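Local structure of calcium-dependent protein kinase, putative (3MSE) at residues I26-E30 against A112-I117; I125-V131 against I144-F148; F147-H152 against N165-E171. The protein probably phosphorylates serine and threonine residues of proteins with ATP in response to calcium, this chain being its C-terminal, calcium-binding EF-hand domain. One frame throughout, in Å; residues are numbered along the deposited sequence.

Interaction 1: residues I26-E30 against A112-I117; sequences IMAHE and AAFNKI
The Glu30 carboxylate is the flat group that reaches across to the other helix, and Lys116 NZ comes to it tilted well out of its plane, nearer OE1 than OE2. NZ to OE1 is 3.3 Å, a weak hydrogen bond within a salt bridge; because Glu30 was modelled in two conformers, the pairing is tentative. The other flat group, the ring of Phe114, points off the far side of its helix, where Phe172 meets it edge-to-face and Asn115 OD1 lies in plane at its edge. Helix 109-117 is the incoming helix of the second calcium-binding EF-hand, and here it crosses the long helix 18-48 at 121°, the short segment axes 9.9 Å apart.

The apolar centre of the contact is Ala113, on which Ile26 and Met27 pack. Ile26 faces Ala113 directly, their CA atoms 6.0 Å apart, and its CG2 rests 3.7 Å from Ala113 CA. Met27 also meets Ala113, with Met27 CG 4.0 Å from Ala113 CB; its side chain packs on Trp102 of the second subunit as well. Lys116 runs nearly straight as far as CE, so its CD lies along Ile26 CG2, and a bend at chi4 (53°) sets the ammonium beside Glu30. That puts the polar pair at the margin of the apolar patch. Ile117, the last residue before calcium ligand Asp118, also touches Leu133 of the outgoing helix. With its CG1 beside its own backbone N (chi1 -63°), it lays CG1 3.9 Å from Ile26 CD1.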
loop_
_atom_site.group_PDB
_atom_site.type_symbol
_atom_site.label_atom_id
_atom_site.label_comp_id
_atom_site.label_asym_id
_atom_site.label_seq_id
_atom_site.Cartn_x
_atom_site.Cartn_y
_atom_site.Cartn_z
ATOM N N ILE A 26 -8.811 -10.134 -1.407
ATOM C CA ILE A 26 -9.117 -8.961 -2.244
ATOM C C ILE A 26 -8.100 -7.848 -1.997
ATOM O O ILE A 26 -7.502 -7.305 -2.939
ATOM C CB ILE A 26 -10.559 -8.421 -2.000
ATOM C CG1 ILE A 26 -11.592 -9.446 -2.450
ATOM C CG2 ILE A 26 -10.777 -7.061 -2.732
ATOM C CD1 ILE A 26 -12.967 -9.238 -1.799
ATOM N N MET A 27 -7.881 -7.532 -0.725
ATOM C CA MET A 27 -6.861 -6.555 -0.350
ATOM C C MET A 27 -5.458 -7.007 -0.733
ATOM O O MET A 27 -4.618 -6.191 -1.140
ATOM C CB MET A 27 -6.947 -6.263 1.142
ATOM C CG MET A 27 -8.185 -5.490 1.526
ATOM S SD MET A 27 -8.088 -4.949 3.246
ATOM C CE MET A 27 -8.542 -6.461 4.071
ATOM N N ALA A 28 -5.205 -8.310 -0.615
ATOM C CA ALA A 28 -3.905 -8.872 -0.965
ATOM C C ALA A 28 -3.613 -8.700 -2.448
ATOM O O ALA A 28 -2.464 -8.466 -2.841
ATOM C CB ALA A 28 -3.832 -10.332 -0.590
ATOM N N HIS A 29 -4.649 -8.847 -3.269
ATOM C CA HIS A 29 -4.494 -8.589 -4.692
ATOM C C HIS A 29 -4.071 -7.135 -4.963
ATOM O O HIS A 29 -3.195 -6.896 -5.792
ATOM C CB HIS A 29 -5.739 -8.945 -5.513
ATOM C CG HIS A 29 -5.537 -8.714 -6.978
ATOM N ND1 HIS A 29 -6.097 -7.645 -7.650
ATOM C CD2 HIS A 29 -4.751 -9.355 -7.876
ATOM C CE1 HIS A 29 -5.700 -7.667 -8.912
ATOM N NE2 HIS A 29 -4.879 -8.692 -9.073
ATOM N N GLU A 30 -4.688 -6.201 -4.242
ATOM C CA GLU A 30 -4.367 -4.779 -4.333
ATOM C C GLU A 30 -2.932 -4.434 -3.894
ATOM O O GLU A 30 -2.362 -3.458 -4.379
ATOM C CB GLU A 30 -5.394 -3.947 -3.553
ATOM C CG GLU A 30 -6.282 -3.055 -4.424
ATOM C CD GLU A 30 -7.326 -3.818 -5.223
ATOM O OE1 GLU A 30 -8.424 -4.086 -4.678
ATOM O OE2 GLU A 30 -7.058 -4.128 -6.406
ATOM N N ALA A 112 -11.711 0.021 -1.152
ATOM C CA ALA A 112 -11.622 -0.648 -2.449
ATOM C C ALA A 112 -12.161 -2.076 -2.411
ATOM O O ALA A 112 -12.806 -2.520 -3.368
ATOM C CB ALA A 112 -10.188 -0.629 -2.967
ATOM N N ALA A 113 -11.897 -2.791 -1.314
ATOM C CA ALA A 113 -12.434 -4.135 -1.132
ATOM C C ALA A 113 -13.959 -4.102 -1.024
ATOM O O ALA A 113 -14.653 -4.876 -1.683
ATOM C CB ALA A 113 -11.813 -4.804 0.102
ATOM N N PHE A 114 -14.465 -3.200 -0.183
ATOM C CA PHE A 114 -15.894 -2.982 -0.027
ATOM C C PHE A 114 -16.569 -2.697 -1.376
ATOM O O PHE A 114 -17.610 -3.268 -1.681
ATOM C CB PHE A 114 -16.141 -1.821 0.944
ATOM C CG PHE A 114 -17.589 -1.534 1.190
ATOM C CD1 PHE A 114 -18.252 -2.126 2.260
ATOM C CD2 PHE A 114 -18.293 -0.663 0.358
ATOM C CE1 PHE A 114 -19.594 -1.876 2.493
ATOM C CE2 PHE A 114 -19.651 -0.392 0.588
ATOM C CZ PHE A 114 -20.300 -1.002 1.656
ATOM N N ASN A 115 -15.967 -1.813 -2.170
ATOM C CA ASN A 115 -16.526 -1.439 -3.474
ATOM C C ASN A 115 -16.593 -2.607 -4.428
ATOM O O ASN A 115 -17.570 -2.747 -5.152
ATOM C CB ASN A 115 -15.755 -0.276 -4.106
ATOM C CG ASN A 115 -16.115 1.066 -3.482
ATOM O OD1 ASN A 115 -17.190 1.224 -2.904
ATOM N ND2 ASN A 115 -15.218 2.027 -3.586
ATOM N N LYS A 116 -15.568 -3.458 -4.418
ATOM C CA LYS A 116 -15.597 -4.675 -5.231
ATOM C C LYS A 116 -16.721 -5.618 -4.825
ATOM O O LYS A 116 -17.328 -6.255 -5.679
ATOM C CB LYS A 116 -14.255 -5.398 -5.205
ATOM C CG LYS A 116 -13.220 -4.736 -6.090
ATOM C CD LYS A 116 -12.011 -5.618 -6.315
ATOM C CE LYS A 116 -11.089 -5.000 -7.373
ATOM N NZ LYS A 116 -10.723 -3.579 -7.048
ATOM N N ILE A 117 -17.012 -5.684 -3.530
ATOM C CA ILE A 117 -18.041 -6.590 -3.021
ATOM C C ILE A 117 -19.465 -6.072 -3.290
ATOM O O ILE A 117 -20.366 -6.845 -3.589
ATOM C CB ILE A 117 -17.836 -6.908 -1.516
ATOM C CG1 ILE A 117 -16.500 -7.651 -1.297
ATOM C CG2 ILE A 117 -18.982 -7.749 -0.980
ATOM C CD1 ILE A 117 -16.013 -7.646 0.160
#

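Interaction 2: residues I125-V131 against I144-F148; sequences ISKSDIV and IDNFF. With CA (calcium ion), chain B.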
loop_
_atom_site.group_PDB
_atom_site.type_symbol
_atom_site.label_atom_id
_atom_site.label_comp_id
_atom_site.label_asym_id
_atom_site.label_seq_id
_atom_site.Cartn_x
_atom_site.Cartn_y
_atom_site.Cartn_z
ATOM N N ILE A 125 -23.394 -3.718 1.573
ATOM C CA ILE A 125 -23.118 -5.129 1.295
ATOM C C ILE A 125 -24.297 -5.990 1.742
ATOM O O ILE A 125 -24.526 -6.169 2.935
ATOM C CB ILE A 125 -21.775 -5.629 1.915
ATOM C CG1 ILE A 125 -20.581 -5.050 1.147
ATOM C CG2 ILE A 125 -21.709 -7.165 1.909
ATOM C CD1 ILE A 125 -19.216 -5.389 1.756
ATOM N N SER A 126 -25.040 -6.513 0.768
ATOM C CA SER A 126 -26.194 -7.370 1.037
ATOM C C SER A 126 -25.782 -8.824 1.155
ATOM O O SER A 126 -24.632 -9.196 0.885
ATOM C CB SER A 126 -27.254 -7.224 -0.066
ATOM O OG SER A 126 -26.724 -7.534 -1.353
ATOM N N LYS A 127 -26.734 -9.645 1.569
ATOM C CA LYS A 127 -26.563 -11.078 1.600
ATOM C C LYS A 127 -26.182 -11.607 0.203
ATOM O O LYS A 127 -25.274 -12.445 0.068
ATOM C CB LYS A 127 -27.854 -11.724 2.104
ATOM C CG LYS A 127 -27.676 -13.071 2.770
ATOM C CD LYS A 127 -27.932 -14.215 1.795
ATOM C CE LYS A 127 -27.746 -15.570 2.455
ATOM N NZ LYS A 127 -28.769 -15.840 3.503
ATOM N N SER A 128 -26.848 -11.092 -0.830
ATOM C CA SER A 128 -26.581 -11.538 -2.194
ATOM C C SER A 128 -25.187 -11.114 -2.690
ATOM O O SER A 128 -24.584 -11.797 -3.519
ATOM C CB SER A 128 -27.694 -11.094 -3.163
ATOM O OG SER A 128 -27.481 -9.777 -3.641
ATOM N N ASP A 129 -24.671 -9.999 -2.185
ATOM C CA ASP A 129 -23.304 -9.599 -2.511
ATOM C C ASP A 129 -22.259 -10.603 -1.984
ATOM O O ASP A 129 -21.222 -10.835 -2.630
ATOM C CB ASP A 129 -23.015 -8.209 -1.968
ATOM C CG ASP A 129 -23.717 -7.115 -2.756
ATOM O OD1 ASP A 129 -23.902 -7.266 -3.987
ATOM O OD2 ASP A 129 -24.068 -6.096 -2.147
ATOM N N ILE A 130 -22.555 -11.200 -0.829
ATOM C CA ILE A 130 -21.682 -12.217 -0.230
ATOM C C ILE A 130 -21.868 -13.559 -0.921
ATOM O O ILE A 130 -20.896 -14.279 -1.163
ATOM C CB ILE A 130 -21.915 -12.361 1.311
ATOM C CG1 ILE A 130 -21.598 -11.046 2.041
ATOM C CG2 ILE A 130 -21.084 -13.532 1.883
ATOM C CD1 ILE A 130 -20.145 -10.570 1.936
ATOM N N VAL A 131 -23.115 -13.896 -1.259
ATOM C CA VAL A 131 -23.379 -15.090 -2.069
ATOM C C VAL A 131 -22.545 -15.014 -3.355
ATOM O O VAL A 131 -21.922 -15.997 -3.783
ATOM C CB VAL A 131 -24.894 -15.250 -2.381
ATOM C CG1 VAL A 131 -25.153 -16.415 -3.373
ATOM C CG2 VAL A 131 -25.700 -15.455 -1.094
ATOM N N ILE A 144 -22.450 -17.907 5.465
ATOM C CA ILE A 144 -22.780 -16.512 5.175
ATOM C C ILE A 144 -23.487 -15.853 6.354
ATOM O O ILE A 144 -23.148 -14.732 6.734
ATOM C CB ILE A 144 -23.613 -16.363 3.866
ATOM C CG1 ILE A 144 -22.799 -16.858 2.662
ATOM C CG2 ILE A 144 -24.041 -14.915 3.661
ATOM C CD1 ILE A 144 -23.613 -17.142 1.426
ATOM N N ASP A 145 -24.471 -16.552 6.920
ATOM C CA ASP A 145 -25.239 -16.041 8.067
ATOM C C ASP A 145 -24.348 -15.741 9.262
ATOM O O ASP A 145 -24.497 -14.694 9.878
ATOM C CB ASP A 145 -26.353 -17.013 8.472
ATOM C CG ASP A 145 -27.587 -16.881 7.603
ATOM O OD1 ASP A 145 -27.900 -15.750 7.176
ATOM O OD2 ASP A 145 -28.239 -17.915 7.345
ATOM N N ASN A 146 -23.434 -16.662 9.573
ATOM C CA ASN A 146 -22.392 -16.448 10.587
ATOM C C ASN A 146 -21.639 -15.139 10.379
ATOM O O ASN A 146 -21.439 -14.371 11.326
ATOM C CB ASN A 146 -21.388 -17.603 10.592
ATOM C CG ASN A 146 -22.004 -18.917 11.044
ATOM O OD1 ASN A 146 -23.126 -18.948 11.569
ATOM N ND2 ASN A 146 -21.266 -20.017 10.851
ATOM N N PHE A 147 -21.235 -14.881 9.135
ATOM C CA PHE A 147 -20.481 -13.675 8.820
ATOM C C PHE A 147 -21.277 -12.399 9.124
ATOM O O PHE A 147 -20.721 -11.434 9.666
ATOM C CB PHE A 147 -19.981 -13.703 7.373
ATOM C CG PHE A 147 -19.439 -12.388 6.890
ATOM C CD1 PHE A 147 -20.205 -11.573 6.061
ATOM C CD2 PHE A 147 -18.169 -11.960 7.267
ATOM C CE1 PHE A 147 -19.715 -10.354 5.613
ATOM C CE2 PHE A 147 -17.669 -10.742 6.826
ATOM C CZ PHE A 147 -18.448 -9.934 5.992
ATOM N N PHE A 148 -22.568 -12.398 8.789
ATOM C CA PHE A 148 -23.422 -11.226 9.033
ATOM C C PHE A 148 -23.658 -10.977 10.526
ATOM O O PHE A 148 -23.703 -9.825 10.977
ATOM C CB PHE A 148 -24.741 -11.323 8.257
ATOM C CG PHE A 148 -24.644 -10.805 6.840
ATOM C CD1 PHE A 148 -24.922 -9.476 6.553
ATOM C CD2 PHE A 148 -24.250 -11.648 5.800
ATOM C CE1 PHE A 148 -24.821 -8.993 5.250
ATOM C CE2 PHE A 148 -24.144 -11.177 4.496
ATOM C CZ PHE A 148 -24.422 -9.852 4.218
HETATM CA CA CA B . -24.903 -3.813 -2.727
HETATM O O HOH W 1 -26.580 -4.792 -2.295
HETATM O O HOH W 2 -24.778 -4.677 -4.864
#
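Ile130 wedges between Ile144, Phe147 and Phe148, and this is where the contact is tight. Its two branches divide the work. CG2, lying anti to the backbone N, slides past Ile144 to sit 3.7 Å from Ile144 CG2. CG1 comes obliquely to the Phe148 ring, 3.5 Å from Phe148 CE2. The Ile130 side chain crosses that of Phe147 at about a right angle, with Ile130 CD1 3.7 Å from Phe147 CE1. The Phe148 ring pushes its far end at the turn into helix 127-133: the carbonyl oxygens of Ile125 and Ser126 lie at its edge, in plane, with Ser126 O 3.4 Å from Phe148 CZ.

The contact packs the outgoing helix of the calcium-binding EF-hand, 127-133, against the incoming helix of its partner hand, 141-152, at 129°. Asp129, in the first turn of the outgoing helix, takes no part in the apolar packing and binds the calcium ion through OD2 alone, at 2.5 Å. Asp118, Asp122, Tyr124 and two waters are also ligands. The same OD2 accepts a nearly straight bond (172°) from Ser126 N, met on the anti side and 31° out of the carboxylate plane, which ties the N-cap residue to Asp129, the calcium ligand. One of the metal-bound waters also bonds to Ser126 OG.

The other flank faces solvent. Exposed Val131 rests its CG2 on Ile144 CD1, and Lys127, only partly buried, lays its aliphatic chain across Ile144 CG2 at about a right angle. The loose element is the long salt bridge, 3.8 Å from Lys127 NZ to Asp145 OD1; the hydrogen bond of NZ goes to Asn141 OD1.

Interaction 3: residues F147-H152 against N165-E171; sequences FFLSVH and NKISFQE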
loop_
_atom_site.group_PDB
_atom_site.type_symbol
_atom_site.label_atom_id
_atom_site.label_comp_id
_atom_site.label_asym_id
_atom_site.label_seq_id
_atom_site.Cartn_x
_atom_site.Cartn_y
_atom_site.Cartn_z
ATOM N N PHE A 147 -21.235 -14.881 9.135
ATOM C CA PHE A 147 -20.481 -13.675 8.820
ATOM C C PHE A 147 -21.277 -12.399 9.124
ATOM O O PHE A 147 -20.721 -11.434 9.666
ATOM C CB PHE A 147 -19.981 -13.703 7.373
ATOM C CG PHE A 147 -19.439 -12.388 6.890
ATOM C CD1 PHE A 147 -20.205 -11.573 6.061
ATOM C CD2 PHE A 147 -18.169 -11.960 7.267
ATOM C CE1 PHE A 147 -19.715 -10.354 5.613
ATOM C CE2 PHE A 147 -17.669 -10.742 6.826
ATOM C CZ PHE A 147 -18.448 -9.934 5.992
ATOM N N PHE A 148 -22.568 -12.398 8.789
ATOM C CA PHE A 148 -23.422 -11.226 9.033
ATOM C C PHE A 148 -23.658 -10.977 10.526
ATOM O O PHE A 148 -23.703 -9.825 10.977
ATOM C CB PHE A 148 -24.741 -11.323 8.257
ATOM C CG PHE A 148 -24.644 -10.805 6.840
ATOM C CD1 PHE A 148 -24.922 -9.476 6.553
ATOM C CD2 PHE A 148 -24.250 -11.648 5.800
ATOM C CE1 PHE A 148 -24.821 -8.993 5.250
ATOM C CE2 PHE A 148 -24.144 -11.177 4.496
ATOM C CZ PHE A 148 -24.422 -9.852 4.218
ATOM N N LEU A 149 -23.784 -12.064 11.284
ATOM C CA LEU A 149 -23.911 -11.985 12.730
ATOM C C LEU A 149 -22.635 -11.413 13.358
ATOM O O LEU A 149 -22.704 -10.522 14.222
ATOM C CB LEU A 149 -24.289 -13.356 13.318
ATOM C CG LEU A 149 -25.706 -13.838 12.940
ATOM C CD1 LEU A 149 -25.914 -15.332 13.223
ATOM C CD2 LEU A 149 -26.822 -12.989 13.593
ATOM N N SER A 150 -21.479 -11.895 12.895
ATOM C CA SER A 150 -20.188 -11.383 13.357
ATOM C C SER A 150 -20.040 -9.879 13.115
ATOM O O SER A 150 -19.698 -9.131 14.034
ATOM C CB SER A 150 -19.030 -12.158 12.731
ATOM O OG SER A 150 -19.060 -13.523 13.117
ATOM N N VAL A 151 -20.312 -9.439 11.887
ATOM C CA VAL A 151 -20.265 -8.017 11.543
ATOM C C VAL A 151 -21.160 -7.161 12.461
ATOM O O VAL A 151 -20.742 -6.097 12.933
ATOM C CB VAL A 151 -20.631 -7.780 10.052
ATOM C CG1 VAL A 151 -20.853 -6.292 9.764
ATOM C CG2 VAL A 151 -19.550 -8.348 9.135
ATOM N N HIS A 152 -22.377 -7.635 12.718
ATOM C CA HIS A 152 -23.359 -6.881 13.498
ATOM C C HIS A 152 -23.256 -7.098 15.012
ATOM O O HIS A 152 -23.967 -6.445 15.778
ATOM C CB HIS A 152 -24.779 -7.178 13.008
ATOM C CG HIS A 152 -25.107 -6.548 11.689
ATOM N ND1 HIS A 152 -25.701 -7.247 10.658
ATOM C CD2 HIS A 152 -24.916 -5.288 11.229
ATOM C CE1 HIS A 152 -25.870 -6.441 9.625
ATOM N NE2 HIS A 152 -25.399 -5.247 9.944
ATOM N N ASN A 165 -30.266 -6.693 7.310
ATOM C CA ASN A 165 -29.159 -7.627 7.128
ATOM C C ASN A 165 -28.282 -7.153 5.970
ATOM O O ASN A 165 -28.079 -7.856 4.970
ATOM C CB ASN A 165 -29.663 -9.051 6.910
ATOM C CG ASN A 165 -28.740 -10.087 7.524
ATOM O OD1 ASN A 165 -28.441 -10.035 8.724
ATOM N ND2 ASN A 165 -28.281 -11.035 6.706
ATOM N N LYS A 166 -27.795 -5.924 6.129
ATOM C CA LYS A 166 -26.969 -5.234 5.160
ATOM C C LYS A 166 -25.790 -4.651 5.922
ATOM O O LYS A 166 -25.835 -4.535 7.148
ATOM C CB LYS A 166 -27.760 -4.103 4.500
ATOM C CG LYS A 166 -29.154 -4.502 4.007
ATOM C CD LYS A 166 -29.850 -3.366 3.260
ATOM C CE LYS A 166 -29.403 -3.282 1.807
ATOM N NZ LYS A 166 -29.802 -4.496 1.035
ATOM N N ILE A 167 -24.741 -4.269 5.206
ATOM C CA ILE A 167 -23.527 -3.770 5.841
ATOM C C ILE A 167 -23.055 -2.488 5.157
ATOM O O ILE A 167 -22.763 -2.482 3.958
ATOM C CB ILE A 167 -22.400 -4.851 5.821
ATOM C CG1 ILE A 167 -22.835 -6.114 6.579
ATOM C CG2 ILE A 167 -21.100 -4.301 6.384
ATOM C CD1 ILE A 167 -21.944 -7.343 6.334
ATOM N N SER A 168 -22.991 -1.404 5.926
ATOM C CA SER A 168 -22.438 -0.135 5.453
ATOM C C SER A 168 -20.918 -0.232 5.439
ATOM O O SER A 168 -20.354 -1.162 6.012
ATOM C CB SER A 168 -22.854 1.004 6.388
ATOM O OG SER A 168 -22.108 0.956 7.598
ATOM N N PHE A 169 -20.250 0.738 4.814
ATOM C CA PHE A 169 -18.802 0.738 4.809
ATOM C C PHE A 169 -18.243 0.828 6.218
ATOM O O PHE A 169 -17.222 0.210 6.520
ATOM C CB PHE A 169 -18.198 1.844 3.939
ATOM C CG PHE A 169 -16.701 1.921 4.053
ATOM C CD1 PHE A 169 -16.090 3.020 4.648
ATOM C CD2 PHE A 169 -15.906 0.850 3.641
ATOM C CE1 PHE A 169 -14.710 3.078 4.790
ATOM C CE2 PHE A 169 -14.525 0.892 3.784
ATOM C CZ PHE A 169 -13.922 2.013 4.356
ATOM N N GLN A 170 -18.916 1.600 7.070
ATOM C CA GLN A 170 -18.462 1.821 8.440
ATOM C C GLN A 170 -18.522 0.533 9.261
ATOM O O GLN A 170 -17.575 0.212 9.974
ATOM C CB GLN A 170 -19.261 2.955 9.111
ATOM C CG GLN A 170 -18.527 3.642 10.271
ATOM C CD GLN A 170 -17.226 4.312 9.839
ATOM O OE1 GLN A 170 -16.186 4.120 10.466
ATOM N NE2 GLN A 170 -17.275 5.087 8.757
ATOM N N GLU A 171 -19.628 -0.197 9.142
ATOM C CA GLU A 171 -19.793 -1.492 9.817
ATOM C C GLU A 171 -18.838 -2.548 9.253
ATOM O O GLU A 171 -18.343 -3.406 9.989
ATOM C CB GLU A 171 -21.223 -1.993 9.676
ATOM C CG GLU A 171 -22.288 -1.044 10.198
ATOM C CD GLU A 171 -23.691 -1.516 9.851
ATOM O OE1 GLU A 171 -24.617 -1.298 10.664
ATOM O OE2 GLU A 171 -23.869 -2.115 8.767
#
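The last turns of helix 141-152 lie beside an extended run of chain that becomes helix at Phe169. The CA atoms of Phe148 and Asn165 are 7.0 Å apart, and those of Val151 and Glu171 6.8 Å. Ile167 fills the middle, its CD1 3.5 Å from Phe148 CE1 and meeting Val151 CG1 tip to tip at 3.7 Å; Phe147 touches the same methyl. Over one face of the Phe148 ring lies the Asn165 amide, with ND2 3.6 Å from CG and the two planes 31° apart.

His152 lies at the partly exposed margin. Its NE2 gives a weak, bent hydrogen bond (2.9 Å, 123°) to Lys166 O, which lies in the plane of the imidazole at its edge. Glu171 turns its carboxylate steeply against that ring, 76° between planes, yet its OE2 takes Ser168 N instead. With Ser168 OG accepting Glu171 N, this makes a capping box that starts helix 169-177. Ile167 also bonds through its backbone to Ile125 in the calcium loop, the loop-to-loop link by which EF-hands pair into a lobe.

In the fold
After the short helix 4-13, helix 18-48 runs past the second calcium-binding EF-hand and on to the first calcium loop. Interaction 1 closes a long excursion, bringing helix 109-117 back to that helix after the whole first calcium-binding lobe. The next two contacts are short: each encloses 12 residues, those of interaction 3 mostly disordered, and interaction 3 begins on the helix where interaction 2 ends, with Phe147 and Phe148 serving both. None nests inside another. Ile117 and Phe114 of interaction 1 reach Ile125, and Phe114 also touches the 165-171 segment, so the three together join helix 18-48, the calcium-binding hand and its paired helix-loop-helix into one lobe.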